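Putative polyketide synthase (Streptomyces coelicolor, PDB 1U0M) catalyses the iterative condensation of five malonyl-CoA units and the cyclisation of the resulting pentaketide to 1,3,6,8-tetrahydroxynaphthalene, as a homodimeric type III polyketide synthase. Local coordinates at residues 113-118 / 172-177; 83-88 / 120-125. All coordinates share one frame; numbering follows the deposited sequence.

Contact 1: residues 113-118 / 172-177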
loop_
_atom_site.group_PDB
_atom_site.type_symbol
_atom_site.label_atom_id
_atom_site.label_comp_id
_atom_site.label_asym_id
_atom_site.label_seq_id
_atom_site.Cartn_x
_atom_site.Cartn_y
_atom_site.Cartn_z
ATOM N N SER A 113 1.881 7.239 -2.721
ATOM C CA SER A 113 1.965 8.473 -1.958
ATOM C C SER A 113 2.218 8.157 -0.498
ATOM O O SER A 113 1.591 7.264 0.065
ATOM C CB SER A 113 0.666 9.257 -2.074
ATOM O OG SER A 113 0.651 10.307 -1.125
ATOM N N CYS A 114 3.135 8.887 0.119
ATOM C CA CYS A 114 3.438 8.670 1.532
ATOM C C CYS A 114 3.279 9.971 2.296
ATOM O O CYS A 114 3.594 10.057 3.481
ATOM C CB CYS A 114 4.868 8.152 1.692
ATOM S SG CYS A 114 6.141 9.306 1.183
ATOM N N THR A 115 2.758 10.984 1.614
ATOM C CA THR A 115 2.600 12.303 2.213
ATOM C C THR A 115 1.241 12.614 2.807
ATOM O O THR A 115 0.987 13.721 3.257
ATOM C CB THR A 115 2.950 13.358 1.195
ATOM O OG1 THR A 115 2.392 12.976 -0.066
ATOM C CG2 THR A 115 4.473 13.472 1.073
ATOM N N GLY A 116 0.372 11.624 2.818
ATOM C CA GLY A 116 -0.938 11.816 3.381
ATOM C C GLY A 116 -1.566 10.451 3.456
ATOM O O GLY A 116 -1.042 9.488 2.906
ATOM N N PHE A 117 -2.698 10.352 4.126
ATOM C CA PHE A 117 -3.333 9.069 4.227
ATOM C C PHE A 117 -4.829 9.098 4.082
ATOM O O PHE A 117 -5.522 9.843 4.766
ATOM C CB PHE A 117 -2.961 8.400 5.546
ATOM C CG PHE A 117 -3.470 7.015 5.660
ATOM C CD1 PHE A 117 -4.714 6.763 6.221
ATOM C CD2 PHE A 117 -2.728 5.948 5.146
ATOM C CE1 PHE A 117 -5.211 5.472 6.272
ATOM C CE2 PHE A 117 -3.224 4.649 5.193
ATOM C CZ PHE A 117 -4.457 4.409 5.754
ATOM N N MET A 118 -5.328 8.277 3.174
ATOM C CA MET A 118 -6.755 8.185 2.982
ATOM C C MET A 118 -7.185 6.770 2.598
ATOM O O MET A 118 -6.473 6.046 1.892
ATOM C CB MET A 118 -7.238 9.234 1.961
ATOM C CG MET A 118 -6.398 9.416 0.703
ATOM S SD MET A 118 -6.949 10.831 -0.362
ATOM C CE MET A 118 -8.649 10.307 -0.747
ATOM N N ALA A 172 1.954 9.011 -9.177
ATOM C CA ALA A 172 2.711 9.384 -7.994
ATOM C C ALA A 172 2.215 10.763 -7.548
ATOM O O ALA A 172 2.230 11.718 -8.315
ATOM C CB ALA A 172 4.194 9.426 -8.325
ATOM N N CYS A 173 1.763 10.864 -6.308
ATOM C CA CYS A 173 1.268 12.132 -5.787
ATOM C C CYS A 173 1.975 12.416 -4.472
ATOM O O CYS A 173 1.771 11.709 -3.493
ATOM C CB CYS A 173 -0.245 12.051 -5.568
ATOM S SG CYS A 173 -1.016 13.617 -5.164
ATOM N N GLU A 174 2.801 13.453 -4.446
ATOM C CA GLU A 174 3.544 13.770 -3.238
ATOM C C GLU A 174 3.505 15.241 -2.831
ATOM O O GLU A 174 4.014 16.117 -3.536
ATOM C CB GLU A 174 4.995 13.300 -3.408
ATOM C CG GLU A 174 5.123 11.818 -3.777
ATOM C CD GLU A 174 4.855 10.876 -2.597
ATOM O OE1 GLU A 174 4.200 11.318 -1.625
ATOM O OE2 GLU A 174 5.292 9.698 -2.642
ATOM N N PHE A 175 2.896 15.501 -1.676
ATOM C CA PHE A 175 2.786 16.849 -1.127
ATOM C C PHE A 175 3.607 16.854 0.163
ATOM O O PHE A 175 3.052 16.947 1.273
ATOM C CB PHE A 175 1.318 17.158 -0.809
ATOM C CG PHE A 175 0.401 17.123 -2.008
ATOM C CD1 PHE A 175 -0.915 16.678 -1.876
ATOM C CD2 PHE A 175 0.835 17.570 -3.256
ATOM C CE1 PHE A 175 -1.792 16.677 -2.967
ATOM C CE2 PHE A 175 -0.035 17.574 -4.360
ATOM C CZ PHE A 175 -1.351 17.128 -4.212
ATOM N N CYS A 176 4.929 16.790 0.017
ATOM C CA CYS A 176 5.816 16.709 1.182
ATOM C C CYS A 176 5.685 17.893 2.127
ATOM O O CYS A 176 5.945 17.766 3.312
ATOM C CB CYS A 176 7.285 16.544 0.744
ATOM S SG CYS A 176 7.617 15.086 -0.303
ATOM N N SER A 177 5.286 19.041 1.597
ATOM C CA SER A 177 5.115 20.226 2.411
ATOM C C SER A 177 4.065 20.000 3.483
ATOM O O SER A 177 4.058 20.683 4.496
ATOM C CB SER A 177 4.693 21.405 1.542
ATOM O OG SER A 177 3.436 21.157 0.945
#
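Thr-115 lays its side chain alongside residues 174-176, crossing Glu-174 obliquely and touching Phe-175 and Cys-176. Its OG1 takes the crowded position between backbone N and carbonyl carbon (chi1 42°), which sets it between the Phe-175 N-H and the Glu-174 carboxylate. Thr-115 OG1 accepts the backbone N-H of Phe-175, N to OG1 3.0 Å, and donates to Glu-174, OG1 to OE1 2.9 Å, meeting that oxygen nearly along its C-O axis. CG2 of Thr-115, anti to the carbonyl carbon, rests 3.5 Å from CA of Cys-176.

Glu-174 bends at chi2 (-75°), which folds its carboxylate back toward the loop. Glu-174 OE1 takes a second bond, from Cys-114 N at 3.2 Å, nearly straight (166°) and on the syn lone pair. OE2 is held by Ser-314 OG, so both oxygens are fixed. Ser-113 OG, anti to its backbone N, lies 3.0 Å from Cys-173 O in a weak bond that is not settled; Tyr-80 OH on helix 73-99 is its stronger partner.

The contact ties the loop after strand 108-112 to the neighbouring parallel strand of the thiolase-fold core, with the Cys-114 side chain about 7 Å from that of Cys-146, the active-site cysteine by similarity. Two donors on Glu-174 OE1 would favour an ionised carboxylate, though Cys-173 O, 3.1 Å from that oxygen without a bond, probably opposes this; a buried charge may help fix the loop.

Contact 2: residues 83-88 / 120-125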
loop_
_atom_site.group_PDB
_atom_site.type_symbol
_atom_site.label_atom_id
_atom_site.label_comp_id
_atom_site.label_asym_id
_atom_site.label_seq_id
_atom_site.Cartn_x
_atom_site.Cartn_y
_atom_site.Cartn_z
ATOM N N GLU A 83 -6.284 18.929 -2.678
ATOM C CA GLU A 83 -5.256 19.261 -3.661
ATOM C C GLU A 83 -4.987 18.140 -4.651
ATOM O O GLU A 83 -4.597 18.394 -5.785
ATOM C CB GLU A 83 -3.940 19.641 -2.969
ATOM C CG GLU A 83 -3.975 20.933 -2.145
ATOM C CD GLU A 83 -4.301 22.163 -2.980
ATOM O OE1 GLU A 83 -3.955 22.188 -4.181
ATOM O OE2 GLU A 83 -4.889 23.114 -2.430
ATOM N N ALA A 84 -5.184 16.901 -4.220
ATOM C CA ALA A 84 -4.951 15.764 -5.093
ATOM C C ALA A 84 -6.125 15.582 -6.059
ATOM O O ALA A 84 -5.953 15.169 -7.206
ATOM C CB ALA A 84 -4.764 14.515 -4.264
ATOM N N LYS A 85 -7.326 15.881 -5.589
ATOM C CA LYS A 85 -8.485 15.733 -6.446
ATOM C C LYS A 85 -8.497 16.784 -7.533
ATOM O O LYS A 85 -8.827 16.482 -8.672
ATOM C CB LYS A 85 -9.766 15.778 -5.622
ATOM C CG LYS A 85 -10.031 14.452 -4.945
ATOM C CD LYS A 85 -11.319 14.448 -4.154
ATOM C CE LYS A 85 -11.627 13.053 -3.642
ATOM N NZ LYS A 85 -12.562 13.105 -2.498
ATOM N N SER A 86 -8.103 18.007 -7.194
ATOM C CA SER A 86 -8.062 19.082 -8.182
ATOM C C SER A 86 -6.808 19.104 -9.058
ATOM O O SER A 86 -6.752 19.862 -10.024
ATOM C CB SER A 86 -8.222 20.445 -7.502
ATOM O OG SER A 86 -7.307 20.604 -6.437
ATOM N N ARG A 87 -5.810 18.274 -8.756
ATOM C CA ARG A 87 -4.590 18.285 -9.561
ATOM C C ARG A 87 -4.243 16.983 -10.294
ATOM O O ARG A 87 -3.782 17.009 -11.434
ATOM C CB ARG A 87 -3.389 18.689 -8.696
ATOM C CG ARG A 87 -3.474 20.069 -8.064
ATOM C CD ARG A 87 -2.236 20.325 -7.222
ATOM N NE ARG A 87 -2.322 21.545 -6.429
ATOM C CZ ARG A 87 -1.993 22.751 -6.872
ATOM N NH1 ARG A 87 -1.553 22.903 -8.116
ATOM N NH2 ARG A 87 -2.084 23.802 -6.061
ATOM N N VAL A 88 -4.462 15.844 -9.649
ATOM C CA VAL A 88 -4.110 14.567 -10.255
ATOM C C VAL A 88 -4.694 14.306 -11.651
ATOM O O VAL A 88 -3.959 13.962 -12.575
ATOM C CB VAL A 88 -4.460 13.399 -9.297
ATOM C CG1 VAL A 88 -4.098 12.073 -9.930
ATOM C CG2 VAL A 88 -3.695 13.561 -7.990
ATOM N N PRO A 120 -10.833 4.893 1.334
ATOM C CA PRO A 120 -10.026 4.299 0.250
ATOM C C PRO A 120 -9.003 5.302 -0.288
ATOM O O PRO A 120 -9.105 6.494 -0.033
ATOM C CB PRO A 120 -11.062 3.974 -0.843
ATOM C CG PRO A 120 -12.393 4.148 -0.187
ATOM C CD PRO A 120 -12.176 5.222 0.844
ATOM N N SER A 121 -8.035 4.823 -1.052
ATOM C CA SER A 121 -7.057 5.730 -1.625
ATOM C C SER A 121 -7.783 6.438 -2.762
ATOM O O SER A 121 -8.966 6.170 -3.008
ATOM C CB SER A 121 -5.859 4.966 -2.160
ATOM O OG SER A 121 -6.239 4.147 -3.240
ATOM N N LEU A 122 -7.082 7.340 -3.443
ATOM C CA LEU A 122 -7.666 8.105 -4.543
ATOM C C LEU A 122 -8.128 7.241 -5.721
ATOM O O LEU A 122 -8.995 7.654 -6.479
ATOM C CB LEU A 122 -6.664 9.148 -5.064
ATOM C CG LEU A 122 -7.001 10.643 -4.959
ATOM C CD1 LEU A 122 -6.309 11.361 -6.110
ATOM C CD2 LEU A 122 -8.496 10.895 -5.037
ATOM N N THR A 123 -7.547 6.057 -5.878
ATOM C CA THR A 123 -7.909 5.175 -6.981
ATOM C C THR A 123 -9.416 5.016 -7.181
ATOM O O THR A 123 -9.906 5.096 -8.304
ATOM C CB THR A 123 -7.324 3.775 -6.798
ATOM O OG1 THR A 123 -7.751 3.251 -5.534
ATOM C CG2 THR A 123 -5.796 3.811 -6.884
ATOM N N ALA A 124 -10.146 4.778 -6.095
ATOM C CA ALA A 124 -11.592 4.615 -6.174
ATOM C C ALA A 124 -12.259 5.846 -6.777
ATOM O O ALA A 124 -13.080 5.732 -7.689
ATOM C CB ALA A 124 -12.157 4.353 -4.798
ATOM N N TRP A 125 -11.908 7.019 -6.256
ATOM C CA TRP A 125 -12.473 8.283 -6.727
ATOM C C TRP A 125 -12.039 8.552 -8.166
ATOM O O TRP A 125 -12.769 9.165 -8.933
ATOM C CB TRP A 125 -12.018 9.424 -5.818
ATOM C CG TRP A 125 -12.569 10.778 -6.170
ATOM C CD1 TRP A 125 -13.777 11.300 -5.798
ATOM C CD2 TRP A 125 -11.909 11.798 -6.932
ATOM N NE1 TRP A 125 -13.908 12.583 -6.279
ATOM C CE2 TRP A 125 -12.774 12.910 -6.981
ATOM C CE3 TRP A 125 -10.670 11.877 -7.581
ATOM C CZ2 TRP A 125 -12.437 14.090 -7.649
ATOM C CZ3 TRP A 125 -10.334 13.051 -8.245
ATOM C CH2 TRP A 125 -11.215 14.140 -8.276
#
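The indole of Trp-125 lies beneath the extended side chain of Lys-85, which crosses it obliquely over one face. CG of Trp-125 is anti to its backbone N (chi1 -178°), and the ring thereby reaches helix 73-99. Lys-85 CB sits 3.4 Å from CH2 of Trp-125, CD lies over CE2, and CE stands 3.3 Å over the centroid of the five-membered ring, straight along its normal, a CH-pi contact. Lys-85 NZ lies 4.1 Å from the centroid of the Trp-125 five-membered ring, 19° off the normal, a cation-pi contact. Leu-122 flanks the lysine chain: its CD2 is 3.9 Å from Lys-85 CG, while CD1 meets Val-88 CG2 tip to tip at 3.9 Å and also touches Ala-84 CB.

Helix 122-129 is thus packed on helix 73-99 by an aliphatic cluster beside a cation-pi and CH-pi contact on the indole face, and Glu-227 of the second subunit packs on Trp-125. An alanine in place of Trp-125 would probably leave the lysine chain less firmly placed, having removed the aromatic face under its methylenes and ammonium. Glu-81 makes a long, weak ion pair with the ammonium; the indole face may add a modest cation-pi share, while the methylenes carry most of the contact.

How the contacts relate
The segments of contacts 1 and 2 alternate along the chain, and the contact centres lie about 11 Å apart. They meet on strand 167-175: Cys-173 SG lies 3.9 Å from Val-88 CG2, and Phe-175 CE1 lies 3.6 Å from Ala-84 N, so one side of the strand carries helix 73-99 while Glu-174 turns the other way to hold the loop. That loop runs from strand 108-112 through 113-118 into helix 122-129, linking the two contacts covalently. Contact 1 is the one near the predicted catalytic Cys-146, and its Cys-176 side chain is about 4 Å from a bound polyethylene glycol, probably from the crystallisation liquor; contact 2 lies away from that site. Both touch the second subunit.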